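Signal recognition particle 54 kDa protein (Aeropyrum pernix, PDB 7EPK) is an SRP54-type protein of the signal recognition particle, with a helical bundle domain, a GTPase domain of the P-loop class and a signal peptide binding domain. Local coordinates at residues G17-A22 and V64-W69; A195-E200 and E230-S235. All coordinates share one frame; numbering follows the deposited sequence.

Contact 1: residues G17-A22 and V64-W69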
loop_
_atom_site.group_PDB
_atom_site.type_symbol
_atom_site.label_atom_id
_atom_site.label_comp_id
_atom_site.label_asym_id
_atom_site.label_seq_id
_atom_site.Cartn_x
_atom_site.Cartn_y
_atom_site.Cartn_z
ATOM N N GLY A 17 -32.298 1.674 -4.624
ATOM C CA GLY A 17 -33.028 0.528 -5.206
ATOM C C GLY A 17 -32.671 -0.775 -4.500
ATOM O O GLY A 17 -32.020 -0.699 -3.452
ATOM N N VAL A 18 -33.072 -1.932 -5.045
ATOM C CA VAL A 18 -32.826 -3.263 -4.402
ATOM C C VAL A 18 -31.306 -3.435 -4.255
ATOM O O VAL A 18 -30.618 -3.311 -5.279
ATOM C CB VAL A 18 -33.412 -4.441 -5.213
ATOM C CG1 VAL A 18 -33.151 -5.797 -4.537
ATOM C CG2 VAL A 18 -34.892 -4.257 -5.530
ATOM N N TYR A 19 -30.818 -3.736 -3.050
ATOM C CA TYR A 19 -29.380 -3.969 -2.750
ATOM C C TYR A 19 -28.727 -4.897 -3.775
ATOM O O TYR A 19 -27.732 -4.495 -4.399
ATOM C CB TYR A 19 -29.156 -4.661 -1.408
ATOM C CG TYR A 19 -27.708 -5.008 -1.195
ATOM C CD1 TYR A 19 -26.756 -4.013 -1.027
ATOM C CD2 TYR A 19 -27.280 -6.322 -1.235
ATOM C CE1 TYR A 19 -25.416 -4.322 -0.843
ATOM C CE2 TYR A 19 -25.943 -6.645 -1.066
ATOM C CZ TYR A 19 -25.000 -5.644 -0.869
ATOM O OH TYR A 19 -23.677 -5.957 -0.702
ATOM N N GLU A 20 -29.228 -6.125 -3.897
ATOM C CA GLU A 20 -28.520 -7.176 -4.666
ATOM C C GLU A 20 -28.532 -6.768 -6.143
ATOM O O GLU A 20 -27.603 -7.142 -6.858
ATOM C CB GLU A 20 -29.088 -8.578 -4.437
ATOM C CG GLU A 20 -28.962 -9.072 -2.998
ATOM C CD GLU A 20 -29.981 -8.543 -1.985
ATOM O OE1 GLU A 20 -30.855 -7.699 -2.353
ATOM O OE2 GLU A 20 -29.896 -8.971 -0.815
ATOM N N LYS A 21 -29.527 -6.011 -6.596
ATOM C CA LYS A 21 -29.571 -5.550 -8.017
ATOM C C LYS A 21 -28.483 -4.502 -8.229
ATOM O O LYS A 21 -28.044 -4.361 -9.363
ATOM C CB LYS A 21 -30.929 -4.955 -8.424
ATOM C CG LYS A 21 -32.050 -5.972 -8.609
ATOM C CD LYS A 21 -33.351 -5.409 -9.140
ATOM C CE LYS A 21 -34.386 -6.493 -9.351
ATOM N NZ LYS A 21 -35.474 -6.051 -10.252
ATOM N N ALA A 22 -28.117 -3.766 -7.179
ATOM C CA ALA A 22 -27.087 -2.704 -7.232
ATOM C C ALA A 22 -25.708 -3.369 -7.341
ATOM O O ALA A 22 -24.872 -2.802 -8.071
ATOM C CB ALA A 22 -27.186 -1.777 -6.039
ATOM N N VAL A 64 -22.111 -1.897 10.341
ATOM C CA VAL A 64 -21.619 -1.478 8.988
ATOM C C VAL A 64 -22.692 -1.820 7.952
ATOM O O VAL A 64 -23.187 -2.964 7.961
ATOM C CB VAL A 64 -20.274 -2.120 8.597
ATOM C CG1 VAL A 64 -19.891 -1.776 7.162
ATOM C CG2 VAL A 64 -19.160 -1.723 9.554
ATOM N N THR A 65 -23.010 -0.871 7.073
ATOM C CA THR A 65 -23.956 -1.071 5.944
ATOM C C THR A 65 -23.395 -2.136 4.984
ATOM O O THR A 65 -22.167 -2.193 4.801
ATOM C CB THR A 65 -24.295 0.230 5.191
ATOM O OG1 THR A 65 -23.220 0.740 4.390
ATOM C CG2 THR A 65 -24.790 1.340 6.093
ATOM N N ARG A 66 -24.284 -2.977 4.453
ATOM C CA ARG A 66 -24.078 -3.923 3.317
ATOM C C ARG A 66 -23.192 -3.329 2.204
ATOM O O ARG A 66 -22.261 -4.028 1.765
ATOM C CB ARG A 66 -25.435 -4.362 2.743
ATOM C CG ARG A 66 -26.490 -3.267 2.547
ATOM C CD ARG A 66 -26.191 -1.793 2.884
ATOM N NE ARG A 66 -26.990 -0.806 2.156
ATOM C CZ ARG A 66 -26.738 0.507 2.067
ATOM N NH1 ARG A 66 -25.664 1.048 2.621
ATOM N NH2 ARG A 66 -27.565 1.287 1.388
ATOM N N ARG A 67 -23.466 -2.107 1.749
ATOM C CA ARG A 67 -22.760 -1.489 0.600
ATOM C C ARG A 67 -21.339 -1.142 1.035
ATOM O O ARG A 67 -20.397 -1.545 0.325
ATOM C CB ARG A 67 -23.488 -0.246 0.086
ATOM C CG ARG A 67 -24.724 -0.576 -0.737
ATOM C CD ARG A 67 -25.633 0.627 -0.908
ATOM N NE ARG A 67 -26.973 0.177 -1.212
ATOM C CZ ARG A 67 -27.547 0.311 -2.383
ATOM N NH1 ARG A 67 -26.904 0.942 -3.348
ATOM N NH2 ARG A 67 -28.760 -0.182 -2.587
ATOM N N ASP A 68 -21.190 -0.444 2.165
ATOM C CA ASP A 68 -19.854 -0.030 2.676
ATOM C C ASP A 68 -18.974 -1.290 2.743
ATOM O O ASP A 68 -17.807 -1.217 2.325
ATOM C CB ASP A 68 -19.953 0.783 3.979
ATOM C CG ASP A 68 -20.562 2.177 3.811
ATOM O OD1 ASP A 68 -20.607 2.658 2.659
ATOM O OD2 ASP A 68 -21.007 2.774 4.834
ATOM N N TRP A 69 -19.526 -2.426 3.154
ATOM C CA TRP A 69 -18.741 -3.669 3.358
ATOM C C TRP A 69 -18.338 -4.252 2.010
ATOM O O TRP A 69 -17.377 -5.024 1.952
ATOM C CB TRP A 69 -19.552 -4.700 4.143
ATOM C CG TRP A 69 -18.787 -5.927 4.518
ATOM C CD1 TRP A 69 -19.111 -7.217 4.211
ATOM C CD2 TRP A 69 -17.577 -5.981 5.303
ATOM N NE1 TRP A 69 -18.192 -8.077 4.763
ATOM C CE2 TRP A 69 -17.233 -7.348 5.430
ATOM C CE3 TRP A 69 -16.746 -5.017 5.900
ATOM C CZ2 TRP A 69 -16.100 -7.766 6.137
ATOM C CZ3 TRP A 69 -15.631 -5.432 6.596
ATOM C CH2 TRP A 69 -15.315 -6.789 6.712
HETATM O O HOH W 1 -21.823 -6.772 1.875
#
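Arg66 lays the aliphatic start of its side chain over one face of the Tyr19 ring. Its CB sits 4.0 Å from the centroid of that ring, a CH-pi contact 28° off the normal, and CG of Arg66 adds a touch 3.7 Å from Tyr19 CD1. A water O donates to Arg66 O at 2.8 Å and also hydrogen-bonds Tyr19 OH, joining the segments. Next comes Arg67, which brings CG to the edge of the same ring, 3.8 Å from Tyr19 CE1. With CD anti to CA (chi2 164°) and the chain extended from CG to NE, its guanidinium reaches 17-22, where NH1 lies 3.8 Å from Ala22 CB and NH2 lies 3.4 Å from Gly17 O, near the guanidinium plane. NH1 also bonds to the carbonyl of Phe12 in helix 4-13. Asp68 N is capped by OG1 of Thr65, the N-cap residue, at 3.2 Å, and its carboxylate forms a salt bridge with Arg302 of helix 293-320. Within the helical bundle domain, the starts of helices 19-36 and 66-81 thus meet in a mixed apolar and polar junction at the surface, with Arg67 itself buried and its NH1 satisfied by Phe12 O.

Contact 2: residues A195-E200 and E230-S235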
loop_
_atom_site.group_PDB
_atom_site.type_symbol
_atom_site.label_atom_id
_atom_site.label_comp_id
_atom_site.label_asym_id
_atom_site.label_seq_id
_atom_site.Cartn_x
_atom_site.Cartn_y
_atom_site.Cartn_z
ATOM N N ALA A 195 16.589 -10.638 -31.859
ATOM C CA ALA A 195 17.282 -11.775 -31.215
ATOM C C ALA A 195 18.756 -11.437 -31.070
ATOM O O ALA A 195 19.459 -12.188 -30.369
ATOM C CB ALA A 195 17.102 -13.046 -32.004
ATOM N N ARG A 196 19.217 -10.379 -31.737
ATOM C CA ARG A 196 20.590 -9.859 -31.508
ATOM C C ARG A 196 20.510 -8.905 -30.307
ATOM O O ARG A 196 21.389 -8.977 -29.423
ATOM C CB ARG A 196 21.176 -9.240 -32.782
ATOM C CG ARG A 196 22.395 -9.979 -33.322
ATOM C CD ARG A 196 22.032 -11.247 -34.083
ATOM N NE ARG A 196 22.871 -11.736 -35.192
ATOM C CZ ARG A 196 23.608 -11.020 -36.061
ATOM N NH1 ARG A 196 23.696 -9.697 -36.012
ATOM N NH2 ARG A 196 24.269 -11.659 -37.012
ATOM N N LEU A 197 19.445 -8.102 -30.252
ATOM C CA LEU A 197 19.072 -7.237 -29.091
ATOM C C LEU A 197 19.063 -8.059 -27.789
ATOM O O LEU A 197 19.680 -7.612 -26.810
ATOM C CB LEU A 197 17.699 -6.606 -29.359
ATOM C CG LEU A 197 17.286 -5.491 -28.408
ATOM C CD1 LEU A 197 18.196 -4.287 -28.553
ATOM C CD2 LEU A 197 15.846 -5.077 -28.640
ATOM N N LEU A 198 18.401 -9.219 -27.779
ATOM C CA LEU A 198 18.336 -10.114 -26.593
ATOM C C LEU A 198 19.752 -10.540 -26.222
ATOM O O LEU A 198 20.106 -10.445 -25.031
ATOM C CB LEU A 198 17.440 -11.328 -26.873
ATOM C CG LEU A 198 15.996 -11.229 -26.366
ATOM C CD1 LEU A 198 15.456 -9.804 -26.447
ATOM C CD2 LEU A 198 15.088 -12.180 -27.137
ATOM N N ASP A 199 20.543 -10.963 -27.203
ATOM C CA ASP A 199 21.929 -11.438 -26.951
ATOM C C ASP A 199 22.769 -10.247 -26.459
ATOM O O ASP A 199 23.751 -10.463 -25.705
ATOM C CB ASP A 199 22.487 -12.168 -28.181
ATOM C CG ASP A 199 21.905 -13.563 -28.390
ATOM O OD1 ASP A 199 20.729 -13.781 -28.014
ATOM O OD2 ASP A 199 22.636 -14.429 -28.918
ATOM N N GLU A 200 22.392 -9.021 -26.832
ATOM C CA GLU A 200 23.134 -7.804 -26.412
ATOM C C GLU A 200 22.887 -7.531 -24.914
ATOM O O GLU A 200 23.893 -7.273 -24.171
ATOM C CB GLU A 200 22.748 -6.627 -27.304
ATOM C CG GLU A 200 23.663 -5.430 -27.112
ATOM C CD GLU A 200 23.590 -4.401 -28.220
ATOM O OE1 GLU A 200 22.763 -3.477 -28.104
ATOM O OE2 GLU A 200 24.379 -4.528 -29.183
ATOM N N GLU A 230 8.048 -12.486 -21.583
ATOM C CA GLU A 230 8.687 -13.836 -21.715
ATOM C C GLU A 230 10.035 -13.673 -22.436
ATOM O O GLU A 230 11.070 -14.165 -21.956
ATOM C CB GLU A 230 7.787 -14.819 -22.482
ATOM C CG GLU A 230 6.426 -15.118 -21.836
ATOM C CD GLU A 230 5.334 -15.767 -22.705
ATOM O OE1 GLU A 230 4.311 -16.201 -22.130
ATOM O OE2 GLU A 230 5.482 -15.840 -23.960
ATOM N N ARG A 231 10.032 -12.982 -23.564
ATOM C CA ARG A 231 11.256 -12.799 -24.374
ATOM C C ARG A 231 12.352 -12.156 -23.522
ATOM O O ARG A 231 13.472 -12.704 -23.470
ATOM C CB ARG A 231 10.963 -11.945 -25.605
ATOM C CG ARG A 231 10.809 -12.760 -26.878
ATOM C CD ARG A 231 9.462 -12.520 -27.510
ATOM N NE ARG A 231 9.210 -11.102 -27.724
ATOM C CZ ARG A 231 8.018 -10.605 -28.024
ATOM N NH1 ARG A 231 6.984 -11.422 -28.158
ATOM N NH2 ARG A 231 7.859 -9.301 -28.191
ATOM N N PHE A 232 12.057 -11.015 -22.904
ATOM C CA PHE A 232 13.070 -10.221 -22.165
ATOM C C PHE A 232 13.473 -10.960 -20.889
ATOM O O PHE A 232 14.655 -10.906 -20.507
ATOM C CB PHE A 232 12.568 -8.798 -21.934
ATOM C CG PHE A 232 12.887 -7.883 -23.087
ATOM C CD1 PHE A 232 14.188 -7.456 -23.306
ATOM C CD2 PHE A 232 11.897 -7.478 -23.967
ATOM C CE1 PHE A 232 14.484 -6.619 -24.370
ATOM C CE2 PHE A 232 12.188 -6.630 -25.024
ATOM C CZ PHE A 232 13.481 -6.199 -25.221
ATOM N N HIS A 233 12.531 -11.666 -20.276
ATOM C CA HIS A 233 12.747 -12.409 -19.007
ATOM C C HIS A 233 13.718 -13.574 -19.234
ATOM O O HIS A 233 14.381 -13.992 -18.259
ATOM C CB HIS A 233 11.402 -12.873 -18.439
ATOM C CG HIS A 233 11.494 -13.480 -17.084
ATOM N ND1 HIS A 233 11.256 -12.744 -15.943
ATOM C CD2 HIS A 233 11.801 -14.735 -16.690
ATOM C CE1 HIS A 233 11.387 -13.532 -14.896
ATOM N NE2 HIS A 233 11.721 -14.757 -15.326
ATOM N N LYS A 234 13.774 -14.096 -20.460
ATOM C CA LYS A 234 14.628 -15.250 -20.825
ATOM C C LYS A 234 16.078 -14.778 -20.774
ATOM O O LYS A 234 16.877 -15.432 -20.094
ATOM C CB LYS A 234 14.222 -15.789 -22.201
ATOM C CG LYS A 234 14.656 -17.213 -22.532
ATOM C CD LYS A 234 14.198 -17.680 -23.907
ATOM C CE LYS A 234 13.515 -19.035 -23.896
ATOM N NZ LYS A 234 12.488 -19.143 -24.960
ATOM N N SER A 235 16.385 -13.666 -21.449
ATOM C CA SER A 235 17.766 -13.131 -21.650
ATOM C C SER A 235 18.291 -12.508 -20.349
ATOM O O SER A 235 19.423 -12.797 -19.964
ATOM C CB SER A 235 17.806 -12.124 -22.778
ATOM O OG SER A 235 17.102 -10.943 -22.418
#
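Leu198 and Phe232 form the apolar centre of this helix-helix contact. The leucine side chain crosses that of the phenylalanine at about a right angle and places CD1 over one face of the ring, offset toward the rim. This is a CH-pi contact, with Leu198 CD1 4.2 Å from the centroid of the Phe232 ring and 23° off its normal; the closest ring atom is CE1 of Phe232, 3.9 Å from Leu198 CD1. Leu197, one residue earlier, supplies a second apolar touch to the same ring, its CD2 lying 4.3 Å from Phe232 CZ.

The other branch of Leu198 packs against backbone: CD2 is 4.0 Å from Arg231 O. Ser235, the last residue of helix 225-235, comes nearest to the other backbone, its CA closest to that of Leu198 and its CB 3.6 Å from Leu198 O.

No hydrogen bond links the two segments. Ser235 OG, set between its backbone N and carbonyl carbon (chi1 68°), donates to Phe232 O at 3.1 Å, which ties the serine hydroxyl back to its own helix. Arg231 NE makes a salt bridge with Glu194, the residue just ahead of 195-200, adding a charged link beside the apolar pair.

The short axes approach to 9.5 Å with a crossing angle of -38°, their N-to-C directions running roughly alike. Phe232 also touches Val104, a loop residue following strand 97-102, and its side chain is about 10 Å from the bound GDP. In this P-loop GTPase domain, helix 225-235 is the crossover of a beta-alpha-beta unit between the adjacent parallel strands 212-218 and 240-244, while helix 194-208 comes between strands 180-184 and 212-218, which strand 97-102 separates in the sheet.

Overall arrangement
Contacts 1 and 2 lie in different domains, share no helix or strand, and their centres are 50 Å apart, with the nearest atoms about 34 Å apart. Contact 1 joins two helix starts of the helical bundle at the surface, whereas contact 2 is partly buried and pairs two helices of the GTPase domain, the side chain of Phe232 about 10 Å from the bound GDP and that of Leu197 about 10 Å from the magnesium ion. Each has a CH-pi contact over an aromatic ring, but the carbon comes from arginine in contact 1 and from leucine in contact 2. A water bridges the segments of contact 1; between those of contact 2 there is no hydrogen bond, and the contact is mainly apolar.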